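Local coordinates for protein neck and C-terminal motor domain of Kar3 (Candida glabrata, PDB 4GKR) that probably hydrolyses ATP to drive movement along microtubules, as a kinesin-14 motor involved in mitosis, at residues A234-H237 and S238-H242. Residues are numbered along the deposited sequence; the frame is centred on the assembly and turned at random.
Sequences ANEH and SSRSH
His237 and Ser241 meet where helix 232-239 runs out, in the NEHSSRSH sequence that contains the switch-1 motif of kinesins. The carbonyl oxygen His237 O takes two bonds, from Arg240 N at 3.0 Å and from the hydroxyl Ser241 OG at 2.9 Å, both donors lying well out of the carbonyl plane and on opposite faces. With its CG anti to the backbone N (chi1 -177°), the His237 imidazole lies beside the carbonyl and brings CD2 to 3.7 Å from Ser241 OG; the ring also meets Tyr163 of strand 152-163. Ser238 reaches back one turn to Ala234 O, its N at 2.9 Å and its OG at 3.2 Å arriving from opposite faces. Glu236 bends at chi2 to bring its carboxylate to Arg240, and OE2 accepts from NE at 2.8 Å through its anti lone pair. The bond is nearly straight (173°) and lies in the guanidinium plane, although the carboxylate itself is turned 77° from that plane. Ser239 OG bonds Glu236 O at 3.0 Å, with its side chain about 5 Å from the magnesium ion and ADP. Three serine hydroxyls thus satisfy carbonyls at this helix end near the nucleotide, while the salt bridge pairs two charged side chains over the same turn.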
ATOM      1  N   ALA A 234     -20.390  -4.721   8.356  1.00 43.82           N
ATOM      2  CA  ALA A 234     -19.524  -3.829   7.592  1.00 41.56           C
ATOM      3  C   ALA A 234     -18.044  -4.108   7.819  1.00 39.83           C
ATOM      4  O   ALA A 234     -17.246  -4.023   6.876  1.00 37.48           O
ATOM      5  CB  ALA A 234     -19.848  -2.387   7.914  1.00 42.10           C
ATOM      6  N   ASN A 235     -17.668  -4.437   9.058  1.00 41.60           N
ATOM      7  CA  ASN A 235     -16.244  -4.700   9.345  1.00 40.71           C
ATOM      8  C   ASN A 235     -15.807  -6.015   8.742  1.00 39.77           C
ATOM      9  O   ASN A 235     -14.720  -6.105   8.159  1.00 37.34           O
ATOM     10  CB  ASN A 235     -15.921  -4.695  10.852  1.00 42.65           C
ATOM     11  CG  ASN A 235     -15.860  -3.292  11.442  1.00 43.75           C
ATOM     12  OD1 ASN A 235     -15.593  -2.322  10.736  1.00 42.32           O
ATOM     13  ND2 ASN A 235     -16.127  -3.181  12.751  1.00 46.88           N
ATOM     14  N   GLU A 236     -16.665  -7.029   8.875  1.00 41.98           N
ATOM     15  CA  GLU A 236     -16.378  -8.309   8.275  1.00 42.11           C
ATOM     16  C   GLU A 236     -16.216  -8.124   6.777  1.00 40.17           C
ATOM     17  O   GLU A 236     -15.276  -8.650   6.178  1.00 38.24           O
ATOM     18  CB  GLU A 236     -17.446  -9.341   8.590  1.00 45.81           C
ATOM     19  CG  GLU A 236     -17.036 -10.749   8.182  1.00 47.41           C
ATOM     20  CD  GLU A 236     -15.612 -11.099   8.608  1.00 48.63           C
ATOM     21  OE1 GLU A 236     -15.233 -10.785   9.773  1.00 50.08           O
ATOM     22  OE2 GLU A 236     -14.861 -11.685   7.774  1.00 48.49           O
ATOM     23  N   HIS A 237     -17.108  -7.331   6.199  1.00 40.58           N
ATOM     24  CA  HIS A 237     -17.091  -7.081   4.786  1.00 39.72           C
ATOM     25  C   HIS A 237     -15.831  -6.425   4.348  1.00 37.69           C
ATOM     26  O   HIS A 237     -15.181  -6.904   3.428  1.00 36.14           O
ATOM     27  CB  HIS A 237     -18.284  -6.249   4.366  1.00 41.72           C
ATOM     28  CG  HIS A 237     -18.361  -6.011   2.877  1.00 41.35           C
ATOM     29  ND1 HIS A 237     -19.007  -6.850   2.041  1.00 42.38           N
ATOM     30  CD2 HIS A 237     -17.831  -4.988   2.081  1.00 40.03           C
ATOM     31  CE1 HIS A 237     -18.913  -6.383   0.777  1.00 41.64           C
ATOM     32  NE2 HIS A 237     -18.189  -5.247   0.801  1.00 40.37           N
ATOM     33  N   SER A 238     -15.442  -5.328   4.988  1.00 38.07           N
ATOM     34  CA  SER A 238     -14.257  -4.626   4.506  1.00 36.36           C
ATOM     35  C   SER A 238     -12.963  -5.401   4.766  1.00 34.77           C
ATOM     36  O   SER A 238     -11.974  -5.209   4.064  1.00 33.95           O
ATOM     37  CB  SER A 238     -14.184  -3.222   5.063  1.00 36.54           C
ATOM     38  OG  SER A 238     -14.143  -3.332   6.442  1.00 40.60           O
ATOM     39  N   SER A 239     -12.977  -6.299   5.743  1.00 35.23           N
ATOM     40  CA  SER A 239     -11.804  -7.127   6.000  1.00 34.12           C
ATOM     41  C   SER A 239     -11.626  -8.238   4.944  1.00 33.05           C
ATOM     42  O   SER A 239     -10.574  -8.878   4.865  1.00 31.97           O
ATOM     43  CB  SER A 239     -11.863  -7.719   7.396  1.00 35.26           C
ATOM     44  OG  SER A 239     -12.571  -8.943   7.329  1.00 38.46           O
ATOM     45  N   ARG A 240     -12.666  -8.457   4.148  1.00 33.39           N
ATOM     46  CA  ARG A 240     -12.598  -9.336   2.992  1.00 32.92           C
ATOM     47  C   ARG A 240     -12.505  -8.550   1.669  1.00 31.52           C
ATOM     48  O   ARG A 240     -12.815  -9.080   0.619  1.00 32.01           O
ATOM     49  CB  ARG A 240     -13.830 -10.239   2.959  1.00 34.17           C
ATOM     50  CG  ARG A 240     -13.835 -11.330   4.005  1.00 36.04           C
ATOM     51  CD  ARG A 240     -15.236 -11.931   4.154  1.00 38.87           C
ATOM     52  NE  ARG A 240     -15.286 -12.865   5.271  1.00 40.85           N
ATOM     53  CZ  ARG A 240     -15.451 -14.186   5.161  1.00 42.32           C
ATOM     54  NH1 ARG A 240     -15.629 -14.750   3.974  1.00 41.47           N
ATOM     55  NH2 ARG A 240     -15.462 -14.943   6.261  1.00 43.94           N
ATOM     56  N   SER A 241     -12.100  -7.289   1.722  1.00 30.91           N
ATOM     57  CA  SER A 241     -12.090  -6.425   0.546  1.00 30.47           C
ATOM     58  C   SER A 241     -10.754  -5.738   0.384  1.00 29.54           C
ATOM     59  O   SER A 241     -10.036  -5.508   1.380  1.00 28.80           O
ATOM     60  CB  SER A 241     -13.111  -5.311   0.710  1.00 31.78           C
ATOM     61  OG  SER A 241     -14.412  -5.801   0.911  1.00 34.45           O
ATOM     62  N   HIS A 242     -10.428  -5.369  -0.854  1.00 29.22           N
ATOM     63  CA  HIS A 242      -9.330  -4.422  -1.048  1.00 29.54           C
ATOM     64  C   HIS A 242      -9.883  -3.037  -1.023  1.00 30.31           C
ATOM     65  O   HIS A 242     -10.994  -2.794  -1.485  1.00 30.38           O
ATOM     66  CB  HIS A 242      -8.577  -4.644  -2.350  1.00 29.56           C
ATOM     67  CG  HIS A 242      -8.366  -6.086  -2.694  1.00 30.22           C
ATOM     68  ND1 HIS A 242      -7.604  -6.906  -1.947  1.00 30.52           N
ATOM     69  CD2 HIS A 242      -8.859  -6.846  -3.737  1.00 30.77           C
ATOM     70  CE1 HIS A 242      -7.610  -8.131  -2.491  1.00 30.80           C
ATOM     71  NE2 HIS A 242      -8.379  -8.093  -3.586  1.00 31.46           N
TER